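Local coordinates for protein ORF98 PTP-2 (Cydia pomonella granulosis virus, PDB 6I28) that probably dephosphorylates phosphotyrosine and phosphoserine or phosphothreonine in protein substrates, as a viral member of the dual-specificity phosphatase family, at residues 38-48 with 99-110. Sequence-based numbering, arbitrary orientation.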
loop_
_atom_site.group_PDB
_atom_site.type_symbol
_atom_site.label_atom_id
_atom_site.label_comp_id
_atom_site.label_asym_id
_atom_site.label_seq_id
_atom_site.Cartn_x
_atom_site.Cartn_y
_atom_site.Cartn_z
ATOM N N ASN A 38 -16.214 -4.476 4.586
ATOM C CA ASN A 38 -15.929 -3.757 5.842
ATOM C C ASN A 38 -14.564 -3.065 5.814
ATOM O O ASN A 38 -13.849 -3.050 6.810
ATOM C CB ASN A 38 -16.037 -4.684 7.059
ATOM C CG ASN A 38 -16.005 -3.938 8.359
ATOM O OD1 ASN A 38 -16.654 -2.891 8.500
ATOM N ND2 ASN A 38 -15.264 -4.461 9.330
ATOM N N VAL A 39 -14.188 -2.525 4.659
ATOM C CA VAL A 39 -12.948 -1.753 4.572
ATOM C C VAL A 39 -13.146 -0.483 5.384
ATOM O O VAL A 39 -14.055 0.283 5.112
ATOM C CB VAL A 39 -12.591 -1.424 3.108
ATOM C CG1 VAL A 39 -11.411 -0.437 3.052
ATOM C CG2 VAL A 39 -12.284 -2.707 2.348
ATOM N N GLY A 40 -12.265 -0.231 6.343
ATOM C CA GLY A 40 -12.424 0.906 7.226
ATOM C C GLY A 40 -11.712 2.161 6.780
ATOM O O GLY A 40 -12.048 3.267 7.236
ATOM N N CYS A 41 -10.751 2.032 5.878
ATOM C CA CYS A 41 -9.871 3.129 5.496
ATOM C C CYS A 41 -9.357 2.844 4.087
ATOM O O CYS A 41 -9.247 1.703 3.662
ATOM C CB CYS A 41 -8.825 3.247 6.630
ATOM S SG CYS A 41 -7.255 3.766 6.295
ATOM N N VAL A 42 -9.121 3.910 3.363
ATOM C CA VAL A 42 -8.694 3.870 1.981
ATOM C C VAL A 42 -7.497 4.792 1.817
ATOM O O VAL A 42 -7.530 5.939 2.247
ATOM C CB VAL A 42 -9.832 4.266 1.032
ATOM C CG1 VAL A 42 -9.291 4.255 -0.368
ATOM C CG2 VAL A 42 -11.031 3.347 1.154
ATOM N N VAL A 43 -6.434 4.297 1.189
ATOM C CA VAL A 43 -5.296 5.120 0.797
ATOM C C VAL A 43 -5.276 5.150 -0.731
ATOM O O VAL A 43 -5.002 4.123 -1.387
ATOM C CB VAL A 43 -3.957 4.576 1.339
ATOM C CG1 VAL A 43 -2.774 5.390 0.881
ATOM C CG2 VAL A 43 -4.029 4.496 2.839
ATOM N N SER A 44 -5.360 6.311 -1.282
ATOM C CA SER A 44 -5.416 6.533 -2.732
ATOM C C SER A 44 -4.061 7.082 -3.159
ATOM O O SER A 44 -3.684 8.224 -2.818
ATOM C CB SER A 44 -6.540 7.507 -3.111
ATOM O OG SER A 44 -7.847 7.058 -2.815
ATOM N N LEU A 45 -3.331 6.308 -3.940
ATOM C CA LEU A 45 -2.022 6.682 -4.462
ATOM C C LEU A 45 -2.202 6.868 -5.969
ATOM O O LEU A 45 -1.978 5.955 -6.777
ATOM C CB LEU A 45 -1.036 5.624 -4.152
ATOM C CG LEU A 45 -0.787 5.342 -2.681
ATOM C CD1 LEU A 45 0.285 4.248 -2.636
ATOM C CD2 LEU A 45 -0.447 6.527 -1.918
ATOM N N ILE A 46 -2.670 8.050 -6.352
ATOM C CA ILE A 46 -3.022 8.322 -7.739
ATOM C C ILE A 46 -2.547 9.702 -8.167
ATOM O O ILE A 46 -2.350 10.599 -7.348
ATOM C CB ILE A 46 -4.541 8.195 -8.009
ATOM C CG1 ILE A 46 -5.328 9.222 -7.180
ATOM C CG2 ILE A 46 -5.056 6.803 -7.632
ATOM C CD1 ILE A 46 -6.813 9.164 -7.332
ATOM N N ASP A 47 -2.381 9.839 -9.492
ATOM C CA ASP A 47 -2.012 11.100 -10.133
ATOM C C ASP A 47 -3.225 11.788 -10.745
ATOM O O ASP A 47 -3.096 12.895 -11.258
ATOM C CB ASP A 47 -0.942 10.830 -11.240
ATOM C CG ASP A 47 -1.390 9.803 -12.302
ATOM O OD1 ASP A 47 -1.446 8.589 -11.984
ATOM O OD2 ASP A 47 -1.606 10.230 -13.485
ATOM N N SER A 48 -4.404 11.156 -10.678
ATOM C CA SER A 48 -5.652 11.720 -11.168
ATOM C C SER A 48 -6.370 12.435 -10.025
ATOM O O SER A 48 -5.865 12.522 -8.903
ATOM C CB SER A 48 -6.524 10.625 -11.789
ATOM O OG SER A 48 -6.844 9.560 -10.900
ATOM N N THR A 99 -9.388 -2.223 8.698
ATOM C CA THR A 99 -8.725 -2.748 7.505
ATOM C C THR A 99 -8.541 -1.623 6.486
ATOM O O THR A 99 -9.290 -0.636 6.474
ATOM C CB THR A 99 -9.491 -3.915 6.893
ATOM O OG1 THR A 99 -10.749 -3.464 6.475
ATOM C CG2 THR A 99 -9.712 -5.003 7.861
ATOM N N VAL A 100 -7.537 -1.755 5.632
ATOM C CA VAL A 100 -7.174 -0.668 4.719
ATOM C C VAL A 100 -7.180 -1.187 3.283
ATOM O O VAL A 100 -6.575 -2.219 2.990
ATOM C CB VAL A 100 -5.789 -0.087 5.054
ATOM C CG1 VAL A 100 -5.493 1.128 4.232
ATOM C CG2 VAL A 100 -5.676 0.303 6.499
ATOM N N LEU A 101 -7.831 -0.450 2.393
ATOM C CA LEU A 101 -7.706 -0.627 0.957
ATOM C C LEU A 101 -6.663 0.388 0.477
ATOM O O LEU A 101 -6.881 1.585 0.568
ATOM C CB LEU A 101 -9.025 -0.435 0.218
ATOM C CG LEU A 101 -8.844 -0.285 -1.294
ATOM C CD1 LEU A 101 -8.168 -1.581 -1.919
ATOM C CD2 LEU A 101 -10.157 0.068 -2.003
ATOM N N ILE A 102 -5.554 -0.095 -0.052
ATOM C CA ILE A 102 -4.553 0.728 -0.732
ATOM C C ILE A 102 -4.737 0.550 -2.243
ATOM O O ILE A 102 -4.728 -0.565 -2.780
ATOM C CB ILE A 102 -3.119 0.357 -0.346
ATOM C CG1 ILE A 102 -2.865 0.378 1.170
ATOM C CG2 ILE A 102 -2.124 1.323 -1.061
ATOM C CD1 ILE A 102 -1.654 -0.502 1.527
ATOM N N HIS A 103 -4.967 1.626 -2.962
ATOM C CA HIS A 103 -5.237 1.516 -4.384
ATOM C C HIS A 103 -4.479 2.575 -5.187
ATOM O O HIS A 103 -4.197 3.688 -4.713
ATOM C CB HIS A 103 -6.740 1.633 -4.715
ATOM C CG HIS A 103 -7.259 3.045 -4.833
ATOM N ND1 HIS A 103 -7.306 3.743 -6.021
ATOM C CD2 HIS A 103 -7.758 3.886 -3.889
ATOM C CE1 HIS A 103 -7.820 4.942 -5.808
ATOM N NE2 HIS A 103 -8.098 5.056 -4.524
ATOM N N CYS A 104 -4.190 2.228 -6.427
ATOM C CA CYS A 104 -3.708 3.141 -7.448
ATOM C C CYS A 104 -4.620 2.989 -8.653
ATOM O O CYS A 104 -5.859 2.974 -8.505
ATOM C CB CYS A 104 -2.230 2.898 -7.741
ATOM S SG CYS A 104 -1.709 1.232 -8.128
ATOM N N HIS A 105 -4.064 2.896 -9.858
ATOM C CA HIS A 105 -4.890 2.688 -11.051
ATOM C C HIS A 105 -4.968 1.226 -11.467
ATOM O O HIS A 105 -6.042 0.750 -11.813
ATOM C CB HIS A 105 -4.367 3.552 -12.201
ATOM C CG HIS A 105 -4.836 4.971 -12.119
ATOM N ND1 HIS A 105 -6.156 5.306 -11.917
ATOM C CD2 HIS A 105 -4.164 6.142 -12.162
ATOM C CE1 HIS A 105 -6.284 6.619 -11.871
ATOM N NE2 HIS A 105 -5.090 7.151 -12.020
ATOM N N ALA A 106 -3.859 0.495 -11.399
ATOM C CA ALA A 106 -3.820 -0.908 -11.795
ATOM C C ALA A 106 -3.668 -1.854 -10.617
ATOM O O ALA A 106 -3.907 -3.055 -10.771
ATOM C CB ALA A 106 -2.667 -1.142 -12.779
ATOM N N GLY A 107 -3.355 -1.342 -9.441
ATOM C CA GLY A 107 -3.133 -2.195 -8.299
ATOM C C GLY A 107 -1.976 -3.172 -8.414
ATOM O O GLY A 107 -2.026 -4.225 -7.761
ATOM N N VAL A 108 -0.940 -2.844 -9.195
ATOM C CA VAL A 108 0.213 -3.741 -9.345
ATOM C C VAL A 108 1.541 -3.079 -9.006
ATOM O O VAL A 108 2.540 -3.809 -8.837
ATOM C CB VAL A 108 0.277 -4.353 -10.760
ATOM C CG1 VAL A 108 -0.985 -5.245 -11.063
ATOM C CG2 VAL A 108 0.485 -3.276 -11.840
ATOM N N SER A 109 1.641 -1.750 -8.925
ATOM C CA SER A 109 2.931 -1.094 -8.705
ATOM C C SER A 109 2.885 -0.079 -7.550
ATOM O O SER A 109 3.389 -0.372 -6.459
ATOM C CB SER A 109 3.391 -0.440 -10.008
ATOM O OG SER A 109 4.678 0.147 -9.848
ATOM N N ARG A 110 2.249 1.086 -7.731
ATOM C CA ARG A 110 2.230 2.066 -6.645
ATOM C C ARG A 110 1.662 1.470 -5.358
ATOM O O ARG A 110 2.328 1.451 -4.317
ATOM C CB ARG A 110 1.399 3.296 -7.032
ATOM C CG ARG A 110 2.199 4.472 -7.573
ATOM C CD ARG A 110 1.387 5.585 -8.157
ATOM N NE ARG A 110 0.627 5.133 -9.303
ATOM C CZ ARG A 110 -0.031 5.904 -10.149
ATOM N NH1 ARG A 110 -0.024 7.223 -10.018
ATOM N NH2 ARG A 110 -0.688 5.339 -11.149
HETATM O O HOH W 1 -12.345 -2.211 8.956
#
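Strands 41-46 and 100-103 run side by side in parallel, their axes 4.6 Å apart at closest approach and 14° from alignment, joined by backbone bonds that pass from Leu101 N to Cys41 O, Val43 N to Leu101 O, His103 N to Val43 O and Leu45 N to His103 O. The last is almost straight, 174° at the hydrogen. On one face Val42, Ser44, Leu101 and His103 gather. The His103 imidazole reaches Ser44 because CG sits between its backbone N and carbonyl carbon (chi1 84°), and NE2 lies 2.6 Å from Ser44 OG in a short hydrogen bond whose proton could belong to either. At the other ring nitrogen, ND1 donates to Cys104 O, 3.0 Å away and on a carbonyl lone pair, so bonds at both nitrogens fix the ring's rotation; Val42 CG1 meets its edge. The other face is apolar: Val43 CG2 meets Val100 CG1 at 3.9 Å. Farther along, Leu45 lies alongside Ile102, both pointing the same way. Beyond the strands, Arg110 bends at chi3 and brings NH1 to 2.8 Å from Asp47 OD1, a salt bridge meeting the anti side of the carboxylate, while Leu45 O sits over one guanidinium face. Arg110 NH1 also bonds to Cys69 O. Residues 104-110 carry the CX5R signature of protein tyrosine phosphatases, the phosphate-binding loop that in this family supplies the cysteine nucleophile and arginine; the nearest atom of the Arg110 side chain is about 3 Å from a bound calcium ion. The pair forms the middle of the mixed sheet, between strands 18-21 and 64-68, with Ser44 OG also bonded to His64. Helix 27-36 packs on Leu101 and His103, whereas helices 82-95 and 110-123 cover the face bearing Val43.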